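Local coordinates for 39 kDa initiator binding protein (Trichomonas vaginalis, PDB 1Q87) that recognises the initiator (Inr) element of core promoters in DNA, this chain being the C-terminal domain of the protein, at residues L119-S122 against N123-H127; I159-P163 against T164-K168; I175-T178 against G179-M183; W193-Y196 against F197-K200. One frame throughout, in Å; residues are numbered along the deposited sequence.

Interaction 1 (L119-S122 against N123-H127); sequences LLIS and NNKGH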
loop_
_atom_site.group_PDB
_atom_site.type_symbol
_atom_site.label_atom_id
_atom_site.label_comp_id
_atom_site.label_asym_id
_atom_site.label_seq_id
_atom_site.Cartn_x
_atom_site.Cartn_y
_atom_site.Cartn_z
ATOM N N LEU A 119 -5.821 5.070 -3.688
ATOM C CA LEU A 119 -7.156 4.693 -4.062
ATOM C C LEU A 119 -7.873 5.714 -4.953
ATOM O O LEU A 119 -8.682 5.350 -5.817
ATOM C CB LEU A 119 -7.956 4.461 -2.801
ATOM C CG LEU A 119 -8.886 3.267 -2.831
ATOM C CD1 LEU A 119 -8.212 2.122 -3.562
ATOM C CD2 LEU A 119 -9.207 2.875 -1.372
ATOM N N LEU A 120 -7.576 6.994 -4.755
ATOM C CA LEU A 120 -8.246 8.029 -5.524
ATOM C C LEU A 120 -7.781 8.021 -6.980
ATOM O O LEU A 120 -8.581 8.261 -7.888
ATOM C CB LEU A 120 -8.017 9.392 -4.872
ATOM C CG LEU A 120 -9.035 10.488 -5.203
ATOM C CD1 LEU A 120 -8.517 11.352 -6.345
ATOM C CD2 LEU A 120 -10.401 9.846 -5.525
ATOM N N ILE A 121 -6.499 7.718 -7.191
ATOM C CA ILE A 121 -5.891 7.640 -8.528
ATOM C C ILE A 121 -6.562 6.559 -9.383
ATOM O O ILE A 121 -7.006 6.826 -10.499
ATOM C CB ILE A 121 -4.394 7.282 -8.438
ATOM C CG1 ILE A 121 -3.678 8.245 -7.504
ATOM C CG2 ILE A 121 -3.767 7.333 -9.784
ATOM C CD1 ILE A 121 -3.851 9.681 -7.876
ATOM N N SER A 122 -6.631 5.342 -8.855
ATOM C CA SER A 122 -7.235 4.233 -9.581
ATOM C C SER A 122 -8.723 4.447 -9.834
ATOM O O SER A 122 -9.261 3.975 -10.838
ATOM C CB SER A 122 -7.033 2.920 -8.815
ATOM O OG SER A 122 -7.919 1.895 -9.254
ATOM N N ASN A 123 -9.394 5.138 -8.918
ATOM C CA ASN A 123 -10.825 5.390 -9.074
ATOM C C ASN A 123 -11.071 6.343 -10.227
ATOM O O ASN A 123 -12.174 6.390 -10.762
ATOM C CB ASN A 123 -11.439 5.963 -7.787
ATOM C CG ASN A 123 -11.756 4.878 -6.751
ATOM O OD1 ASN A 123 -12.512 3.941 -7.022
ATOM N ND2 ASN A 123 -11.180 5.009 -5.561
ATOM N N ASN A 124 -10.036 7.083 -10.615
ATOM C CA ASN A 124 -10.137 8.042 -11.712
ATOM C C ASN A 124 -9.504 7.560 -13.003
ATOM O O ASN A 124 -9.472 8.298 -13.975
ATOM C CB ASN A 124 -9.473 9.371 -11.334
ATOM C CG ASN A 124 -10.166 10.064 -10.184
ATOM O OD1 ASN A 124 -11.391 9.973 -10.025
ATOM N ND2 ASN A 124 -9.389 10.782 -9.377
ATOM N N LYS A 125 -8.997 6.333 -13.018
ATOM C CA LYS A 125 -8.328 5.801 -14.202
ATOM C C LYS A 125 -8.785 4.390 -14.546
ATOM O O LYS A 125 -7.961 3.498 -14.760
ATOM C CB LYS A 125 -6.807 5.806 -13.981
ATOM C CG LYS A 125 -6.234 7.164 -13.555
ATOM C CD LYS A 125 -5.325 7.742 -14.629
ATOM C CE LYS A 125 -3.839 7.505 -14.344
ATOM N NZ LYS A 125 -3.216 8.672 -13.648
ATOM N N GLY A 126 -10.099 4.188 -14.583
ATOM C CA GLY A 126 -10.643 2.884 -14.921
ATOM C C GLY A 126 -10.606 1.807 -13.849
ATOM O O GLY A 126 -10.836 0.636 -14.147
ATOM N N HIS A 127 -10.324 2.186 -12.605
ATOM C CA HIS A 127 -10.288 1.236 -11.490
ATOM C C HIS A 127 -9.401 0.031 -11.777
ATOM O O HIS A 127 -9.868 -1.098 -11.875
ATOM C CB HIS A 127 -11.696 0.738 -11.167
ATOM C CG HIS A 127 -12.761 1.786 -11.293
ATOM N ND1 HIS A 127 -13.538 2.182 -10.233
ATOM C CD2 HIS A 127 -13.203 2.477 -12.372
ATOM C CE1 HIS A 127 -14.424 3.075 -10.652
ATOM N NE2 HIS A 127 -14.241 3.271 -11.943
#

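Interaction 2 (I159-P163 against T164-K168); sequences ILKTP and TGIRK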
loop_
_atom_site.group_PDB
_atom_site.type_symbol
_atom_site.label_atom_id
_atom_site.label_comp_id
_atom_site.label_asym_id
_atom_site.label_seq_id
_atom_site.Cartn_x
_atom_site.Cartn_y
_atom_site.Cartn_z
ATOM N N ILE A 159 2.702 -3.883 -8.391
ATOM C CA ILE A 159 3.059 -4.285 -9.744
ATOM C C ILE A 159 1.993 -3.688 -10.656
ATOM O O ILE A 159 0.823 -3.766 -10.317
ATOM C CB ILE A 159 3.050 -5.820 -9.887
ATOM C CG1 ILE A 159 4.078 -6.447 -8.952
ATOM C CG2 ILE A 159 3.350 -6.213 -11.330
ATOM C CD1 ILE A 159 3.996 -7.976 -8.957
ATOM N N LEU A 160 2.409 -3.092 -11.785
ATOM C CA LEU A 160 1.514 -2.452 -12.782
ATOM C C LEU A 160 1.664 -3.004 -14.190
ATOM O O LEU A 160 2.752 -2.914 -14.791
ATOM C CB LEU A 160 1.790 -0.961 -12.867
ATOM C CG LEU A 160 1.010 -0.140 -11.861
ATOM C CD1 LEU A 160 1.453 1.324 -11.910
ATOM C CD2 LEU A 160 -0.474 -0.303 -12.194
ATOM N N LYS A 161 0.564 -3.529 -14.720
ATOM C CA LYS A 161 0.538 -4.119 -16.060
ATOM C C LYS A 161 -0.042 -3.174 -17.101
ATOM O O LYS A 161 -1.250 -3.129 -17.289
ATOM C CB LYS A 161 -0.265 -5.423 -16.047
ATOM C CG LYS A 161 -0.141 -6.237 -17.320
ATOM C CD LYS A 161 0.213 -7.677 -16.996
ATOM C CE LYS A 161 0.491 -8.490 -18.250
ATOM N NZ LYS A 161 1.249 -9.739 -17.941
ATOM N N THR A 162 0.834 -2.432 -17.778
ATOM C CA THR A 162 0.431 -1.464 -18.797
ATOM C C THR A 162 0.818 -1.915 -20.207
ATOM O O THR A 162 1.476 -2.951 -20.384
ATOM C CB THR A 162 1.097 -0.089 -18.546
ATOM O OG1 THR A 162 2.454 -0.108 -19.014
ATOM C CG2 THR A 162 1.094 0.233 -17.065
ATOM N N PRO A 163 0.399 -1.144 -21.237
ATOM C CA PRO A 163 0.714 -1.465 -22.636
ATOM C C PRO A 163 2.205 -1.750 -22.820
ATOM O O PRO A 163 2.602 -2.818 -23.307
ATOM C CB PRO A 163 0.271 -0.208 -23.368
ATOM C CG PRO A 163 -0.972 0.162 -22.614
ATOM C CD PRO A 163 -0.535 0.000 -21.172
ATOM N N THR A 164 3.016 -0.781 -22.403
ATOM C CA THR A 164 4.471 -0.869 -22.491
ATOM C C THR A 164 5.060 -1.949 -21.570
ATOM O O THR A 164 6.288 -2.038 -21.399
ATOM C CB THR A 164 5.104 0.465 -22.115
ATOM O OG1 THR A 164 5.352 0.489 -20.704
ATOM C CG2 THR A 164 4.160 1.610 -22.472
ATOM N N GLY A 165 4.186 -2.751 -20.967
ATOM C CA GLY A 165 4.648 -3.810 -20.089
ATOM C C GLY A 165 4.495 -3.559 -18.595
ATOM O O GLY A 165 3.786 -2.653 -18.169
ATOM N N ILE A 166 5.191 -4.387 -17.816
ATOM C CA ILE A 166 5.196 -4.358 -16.365
ATOM C C ILE A 166 6.102 -3.307 -15.719
ATOM O O ILE A 166 7.252 -3.100 -16.132
ATOM C CB ILE A 166 5.588 -5.738 -15.836
ATOM C CG1 ILE A 166 4.481 -6.720 -16.172
ATOM C CG2 ILE A 166 5.830 -5.700 -14.329
ATOM C CD1 ILE A 166 3.125 -6.271 -15.705
ATOM N N ARG A 167 5.568 -2.649 -14.691
ATOM C CA ARG A 167 6.322 -1.644 -13.957
ATOM C C ARG A 167 6.218 -1.905 -12.452
ATOM O O ARG A 167 5.205 -2.417 -11.988
ATOM C CB ARG A 167 5.772 -0.262 -14.276
ATOM C CG ARG A 167 6.653 0.874 -13.831
ATOM C CD ARG A 167 5.896 2.184 -13.895
ATOM N NE ARG A 167 4.961 2.216 -15.018
ATOM C CZ ARG A 167 3.979 3.108 -15.135
ATOM N NH1 ARG A 167 3.804 4.037 -14.196
ATOM N NH2 ARG A 167 3.167 3.077 -16.191
ATOM N N LYS A 168 7.258 -1.550 -11.699
ATOM C CA LYS A 168 7.230 -1.747 -10.267
ATOM C C LYS A 168 7.544 -0.492 -9.453
ATOM O O LYS A 168 8.433 0.268 -9.811
ATOM C CB LYS A 168 8.185 -2.860 -9.875
ATOM C CG LYS A 168 7.645 -4.257 -10.227
ATOM C CD LYS A 168 8.586 -5.349 -9.754
ATOM C CE LYS A 168 8.195 -6.712 -10.317
ATOM N NZ LYS A 168 9.223 -7.738 -9.989
#

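Interaction 3 (I175-T178 against G179-M183); sequences IEAT and GQYLM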
loop_
_atom_site.group_PDB
_atom_site.type_symbol
_atom_site.label_atom_id
_atom_site.label_comp_id
_atom_site.label_asym_id
_atom_site.label_seq_id
_atom_site.Cartn_x
_atom_site.Cartn_y
_atom_site.Cartn_z
ATOM N N ILE A 175 8.081 5.444 6.113
ATOM C CA ILE A 175 7.969 6.861 5.836
ATOM C C ILE A 175 6.554 7.368 5.794
ATOM O O ILE A 175 5.734 6.912 4.977
ATOM C CB ILE A 175 8.674 7.236 4.515
ATOM C CG1 ILE A 175 10.146 6.815 4.570
ATOM C CG2 ILE A 175 8.508 8.744 4.229
ATOM C CD1 ILE A 175 10.942 7.422 5.701
ATOM N N GLU A 176 6.281 8.335 6.674
ATOM C CA GLU A 176 4.953 8.914 6.767
ATOM C C GLU A 176 4.576 9.578 5.465
ATOM O O GLU A 176 5.409 10.028 4.696
ATOM C CB GLU A 176 4.882 9.920 7.908
ATOM C CG GLU A 176 4.994 9.277 9.276
ATOM C CD GLU A 176 4.807 10.271 10.412
ATOM O OE1 GLU A 176 3.896 11.133 10.306
ATOM O OE2 GLU A 176 5.559 10.180 11.411
ATOM N N ALA A 177 3.297 9.624 5.193
ATOM C CA ALA A 177 2.873 10.236 3.959
ATOM C C ALA A 177 3.383 11.682 3.780
ATOM O O ALA A 177 3.277 12.255 2.692
ATOM C CB ALA A 177 1.376 10.173 3.876
ATOM N N THR A 178 3.970 12.241 4.835
ATOM C CA THR A 178 4.478 13.604 4.793
ATOM C C THR A 178 5.775 13.655 3.999
ATOM O O THR A 178 6.079 14.671 3.369
ATOM C CB THR A 178 4.707 14.205 6.230
ATOM O OG1 THR A 178 5.795 13.550 6.878
ATOM C CG2 THR A 178 3.477 14.047 7.075
ATOM N N GLY A 179 6.524 12.557 4.005
ATOM C CA GLY A 179 7.773 12.506 3.256
ATOM C C GLY A 179 7.729 11.834 1.879
ATOM O O GLY A 179 6.664 11.674 1.247
ATOM N N GLN A 180 8.919 11.471 1.398
ATOM C CA GLN A 180 9.072 10.781 0.115
ATOM C C GLN A 180 9.009 9.263 0.433
ATOM O O GLN A 180 10.019 8.621 0.747
ATOM C CB GLN A 180 10.413 11.151 -0.487
ATOM C CG GLN A 180 10.547 12.644 -0.715
ATOM C CD GLN A 180 11.683 12.979 -1.675
ATOM O OE1 GLN A 180 12.857 12.790 -1.350
ATOM N NE2 GLN A 180 11.334 13.452 -2.875
ATOM N N TYR A 181 7.811 8.706 0.333
ATOM C CA TYR A 181 7.574 7.313 0.720
ATOM C C TYR A 181 7.449 6.313 -0.417
ATOM O O TYR A 181 6.970 5.203 -0.208
ATOM C CB TYR A 181 6.319 7.267 1.596
ATOM C CG TYR A 181 5.064 7.748 0.870
ATOM C CD1 TYR A 181 4.297 6.873 0.098
ATOM C CD2 TYR A 181 4.622 9.073 0.997
ATOM C CE1 TYR A 181 3.119 7.301 -0.520
ATOM C CE2 TYR A 181 3.429 9.511 0.382
ATOM C CZ TYR A 181 2.698 8.635 -0.359
ATOM O OH TYR A 181 1.552 9.079 -0.939
ATOM N N LEU A 182 7.825 6.741 -1.618
ATOM C CA LEU A 182 7.821 5.888 -2.775
ATOM C C LEU A 182 9.232 5.923 -3.358
ATOM O O LEU A 182 9.890 6.964 -3.338
ATOM C CB LEU A 182 6.781 6.353 -3.792
ATOM C CG LEU A 182 5.329 6.156 -3.356
ATOM C CD1 LEU A 182 4.409 6.446 -4.538
ATOM C CD2 LEU A 182 5.105 4.735 -2.836
ATOM N N MET A 183 9.711 4.766 -3.814
ATOM C CA MET A 183 11.049 4.632 -4.398
ATOM C C MET A 183 10.991 3.543 -5.457
ATOM O O MET A 183 10.272 2.530 -5.285
ATOM C CB MET A 183 12.093 4.260 -3.338
ATOM C CG MET A 183 13.491 4.160 -3.910
ATOM S SD MET A 183 14.860 4.263 -2.688
ATOM C CE MET A 183 14.490 2.938 -1.708
#

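Interaction 4 (W193-Y196 against F197-K200); sequences WDKY and FEMK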
loop_
_atom_site.group_PDB
_atom_site.type_symbol
_atom_site.label_atom_id
_atom_site.label_comp_id
_atom_site.label_asym_id
_atom_site.label_seq_id
_atom_site.Cartn_x
_atom_site.Cartn_y
_atom_site.Cartn_z
ATOM N N TRP A 193 1.904 9.201 -4.095
ATOM C CA TRP A 193 1.430 8.414 -5.219
ATOM C C TRP A 193 1.046 9.325 -6.383
ATOM O O TRP A 193 1.386 9.032 -7.526
ATOM C CB TRP A 193 0.214 7.561 -4.847
ATOM C CG TRP A 193 0.527 6.359 -4.013
ATOM C CD1 TRP A 193 0.193 6.168 -2.710
ATOM C CD2 TRP A 193 1.163 5.140 -4.447
ATOM N NE1 TRP A 193 0.559 4.917 -2.309
ATOM C CE2 TRP A 193 1.157 4.261 -3.346
ATOM C CE3 TRP A 193 1.731 4.711 -5.656
ATOM C CZ2 TRP A 193 1.704 2.963 -3.413
ATOM C CZ3 TRP A 193 2.276 3.426 -5.726
ATOM C CH2 TRP A 193 2.256 2.567 -4.607
ATOM N N ASP A 194 0.326 10.412 -6.086
ATOM C CA ASP A 194 -0.147 11.381 -7.092
ATOM C C ASP A 194 1.002 11.926 -7.954
ATOM O O ASP A 194 0.912 11.984 -9.186
ATOM C CB ASP A 194 -0.859 12.540 -6.392
ATOM C CG ASP A 194 -1.912 12.062 -5.375
ATOM O OD1 ASP A 194 -3.084 11.824 -5.782
ATOM O OD2 ASP A 194 -1.560 11.919 -4.167
ATOM N N LYS A 195 2.073 12.323 -7.284
ATOM C CA LYS A 195 3.285 12.830 -7.917
ATOM C C LYS A 195 3.884 11.765 -8.845
ATOM O O LYS A 195 4.250 12.042 -10.001
ATOM C CB LYS A 195 4.320 13.164 -6.827
ATOM C CG LYS A 195 5.193 14.369 -7.092
ATOM C CD LYS A 195 6.054 14.212 -8.337
ATOM C CE LYS A 195 6.801 15.510 -8.663
ATOM N NZ LYS A 195 7.694 15.954 -7.544
ATOM N N TYR A 196 4.002 10.548 -8.319
ATOM C CA TYR A 196 4.580 9.453 -9.062
ATOM C C TYR A 196 3.792 9.119 -10.304
ATOM O O TYR A 196 4.384 8.849 -11.351
ATOM C CB TYR A 196 4.715 8.210 -8.186
ATOM C CG TYR A 196 5.085 6.994 -8.991
ATOM C CD1 TYR A 196 4.093 6.170 -9.520
ATOM C CD2 TYR A 196 6.420 6.701 -9.290
ATOM C CE1 TYR A 196 4.411 5.083 -10.328
ATOM C CE2 TYR A 196 6.756 5.607 -10.110
ATOM C CZ TYR A 196 5.738 4.807 -10.624
ATOM O OH TYR A 196 6.016 3.748 -11.457
ATOM N N PHE A 197 2.468 9.117 -10.209
ATOM C CA PHE A 197 1.665 8.816 -11.390
ATOM C C PHE A 197 1.566 10.022 -12.311
ATOM O O PHE A 197 0.988 9.946 -13.404
ATOM C CB PHE A 197 0.274 8.351 -10.993
ATOM C CG PHE A 197 0.193 6.887 -10.719
ATOM C CD1 PHE A 197 0.092 5.983 -11.766
ATOM C CD2 PHE A 197 0.242 6.412 -9.424
ATOM C CE1 PHE A 197 0.037 4.633 -11.533
ATOM C CE2 PHE A 197 0.190 5.062 -9.173
ATOM C CZ PHE A 197 0.087 4.164 -10.233
ATOM N N GLU A 198 2.124 11.138 -11.851
ATOM C CA GLU A 198 2.144 12.365 -12.627
ATOM C C GLU A 198 3.373 12.215 -13.517
ATOM O O GLU A 198 3.301 12.326 -14.744
ATOM C CB GLU A 198 2.314 13.564 -11.699
ATOM C CG GLU A 198 2.177 14.921 -12.376
ATOM C CD GLU A 198 2.773 16.050 -11.534
ATOM O OE1 GLU A 198 4.018 16.106 -11.410
ATOM O OE2 GLU A 198 2.000 16.871 -10.988
ATOM N N MET A 199 4.492 11.924 -12.866
ATOM C CA MET A 199 5.772 11.733 -13.524
ATOM C C MET A 199 5.827 10.530 -14.450
ATOM O O MET A 199 6.652 10.497 -15.345
ATOM C CB MET A 199 6.863 11.541 -12.482
ATOM C CG MET A 199 6.971 12.636 -11.483
ATOM S SD MET A 199 8.371 13.637 -11.891
ATOM C CE MET A 199 9.672 12.723 -11.065
ATOM N N LYS A 200 4.978 9.534 -14.223
ATOM C CA LYS A 200 5.006 8.317 -15.020
ATOM C C LYS A 200 3.597 7.810 -15.142
ATOM O O LYS A 200 3.224 6.853 -14.480
ATOM C CB LYS A 200 5.841 7.244 -14.310
ATOM C CG LYS A 200 7.083 7.759 -13.593
ATOM C CD LYS A 200 8.365 7.471 -14.356
ATOM C CE LYS A 200 9.567 8.093 -13.648
ATOM N NZ LYS A 200 10.890 7.631 -14.175
#

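Interaction 1 (L119-S122 against N123-H127)
Leu119 O receives the backbone N of Asn123 at 3.2 Å, the final regular turn of helix 111-123. The next turn tightens: Asn124 N bonds to Ile121 O at 3.0 Å, coming from well above the carbonyl plane, and its link to Leu120 O is weak. Ser122 O is approached by two later amides, Lys125 N and His127 N, both through weak bonds. The bond from His127 N spans 2.7 Å and reaches five residues back to that carbonyl, with Gly126 at positive phi where the chain turns.

Side chains follow the unwinding backbone. Asn124 brings its amide nitrogen back over the preceding turn, where ND2 meets Leu120 CD1 at 3.2 Å. Lys125 lies alongside Ile121, pointing the same way; Lys125 CG, anti to its own carbonyl carbon (chi1 -53°), lies 3.2 Å from Ile121 O. Ser122 OG rests against His127 CA at 3.3 Å and is hydrogen-bonded to the backbone N of Leu129, so the buried hydroxyl ties the helix to the chain that leaves it. Farther out, Ile121 packs on Asp194 and Phe197 of helix 193-199, and Leu119 touches Leu129.

This is a helix C-terminus that ends through bonds of shorter span or poorer angle to its last carbonyls. Asn123, Asn124 and Lys125 gather near this end, where the lysine's positive charge would probably be favourable to the helix dipole.

Interaction 2 (I159-P163 against T164-K168)
Gly165 O is gripped by two donors of one residue, the backbone N and the hydroxyl of Thr162. Thr162 OG1 reaches it at 3.0 Å in the carbonyl plane, on a lone pair, whereas Thr162 N comes from above that plane. The hydroxyl stands between its own backbone N and carbonyl carbon (chi1 79°), which turns it across to the facing strand. A weak bond from Thr164 OG1 to Thr162 OG1 adds a third member to the group. In return Gly165 N bonds to Thr162 O and closes a type I turn, with Pro163 and Thr164 at its corners; Gly165 has positive phi, in a conformation that other residues adopt only with strain.

Beyond the turn, the hydrogen-bonded pair Leu160 and Arg167 exchanges two bonds, Arg167 N to Leu160 O measuring 2.8 Å. On the face that carries Ile159, Lys161 and Ile166, the CD1 of Ile166 lies across the base of the lysine, 3.4 Å from Lys161 CA. The neighbouring branches Ile159 CG2 and Ile166 CG2 meet at 3.9 Å. The other face holds Arg167, whose guanidinium has Leu160 CD1 over one face, 4.2 Å above its plane, and whose NH2 comes within 3.6 Å of Thr162 CG2. NH1 and NH2 make weak hydrogen bonds to Lys200 O and Pro201 O, and Leu160 packs on Phe197.

The contact is the end of a two-residue beta hairpin joining strands 157-162 and 165-171. With two donors on Gly165 O, the turn is held by a side chain as well as by the backbone, and the arginine carries its charge over aliphatic carbon to carbonyls beyond the C-terminus of helix 193-199.

Interaction 3 (I175-T178 against G179-M183)
The first torsion of Tyr181 sets CG between its backbone N and carbonyl carbon (chi1 62°), sending the ring back over the preceding turn to lie beside Ala177. In Ile175 it is the CG2 branch, anti to the backbone N, that is turned to the tyrosine, and Ile175 CG2 touches Tyr181 CB at 3.7 Å. The same methyl, Ile175 CG2, also lies 4.0 Å from Gly179 CA. Ile175 O comes to 3.4 Å from Tyr181 CB.

Between these residues the chain makes a type I turn from Glu176 to Gly179, closed by the bond from Gly179 N to Glu176 O at 2.8 Å, with the donor lifted out of the carbonyl plane. The tyrosine ring lies against this turn. Ala177 O sits at the ring edge near its plane, 3.6 Å from Tyr181 CE2, and the methyl Ala177 CB approaches the same carbon at 4.1 Å.

Polar partners outside hold the turn and ring in position. Ile175 O accepts a hydrogen bond from Lys114 NZ, and Ala177 N is bonded to Thr110 OG1. Tyr181 OH is hydrogen-bonded to Trp193 N, the first amide of helix 193-199.

The segment links strand 165-171 to strand 182-183, and its turn packs on the start of helix 111-123 through Ala177. The buried tyrosine thus lays carbon against the turn while its hydroxyl meets the amino end of a helix, where the helix dipole would probably favour an oxygen acceptor.

Interaction 4 (W193-Y196 against F197-K200)
Tyr196 and Phe197, neighbours in sequence, form a T-shaped pair in which the edge of the tyrosine ring is directed at the face of the phenylalanine. The planes stand at 88°, the centroids are 5.3 Å apart, and Tyr196 CD1 reaches Phe197 CD2 at 3.9 Å. Trp193 completes this packed side, lying alongside Phe197 and pointing the same way, with Trp193 CE3 3.9 Å from Phe197 CE2. Tyr196 CG is anti to its backbone N (chi1 170°), whereas Phe197 CG stands beside its own, and this difference brings the adjacent rings edge to face. Trp193 O, at the rim of the Phe197 ring, also takes Phe197 N in a straight helical bond. Around the three rings lie Leu182, Tyr190, Trp128 and, from helix 111-123, Leu118 and Ile121; Asp194 OD2 is hydrogen-bonded to Ser117 OG of that helix.

The other side is polar and more exposed. A bend at chi2 (-62°) brings Lys195 CD onto Met199 CG at 3.6 Å. Lys195 NZ, directed by chi4, stays 5.3 Å from Glu198 OE1, too far for contact, and makes a weak, long ion pair with Asp191.

Lys195 O, on this side, accepts two backbone donors: Met199 N at 2.9 Å, and Glu198 N at 3.0 Å from above the carbonyl plane. Lys200 then leaves helical geometry, its N bonded only weakly to Tyr196 O.

Helix 193-199 is therefore amphipathic: aromatic rings fix its inner face between helix 111-123 and the five-stranded sheet, while Lys195 and Glu198 would probably attract each other only at a distance.

Along the chain the four contacts follow in series, and none nests within or crosses another. Interaction 1 ends helix 111-123, interaction 2 closes the two-residue loop of a hairpin, interaction 3 closes a turn on the way to the next strand, and interaction 4 is the final helix, 193-199. That helix is the meeting point: it touches interaction 1 through Ile121, interaction 2 through Leu160 and Arg167, and interaction 3 through Tyr181 and Leu182. Interactions 2 and 3 do not touch but reach neighbouring strands of one antiparallel sheet. Together the contacts tie helices 111-123 and 193-199 to that sheet.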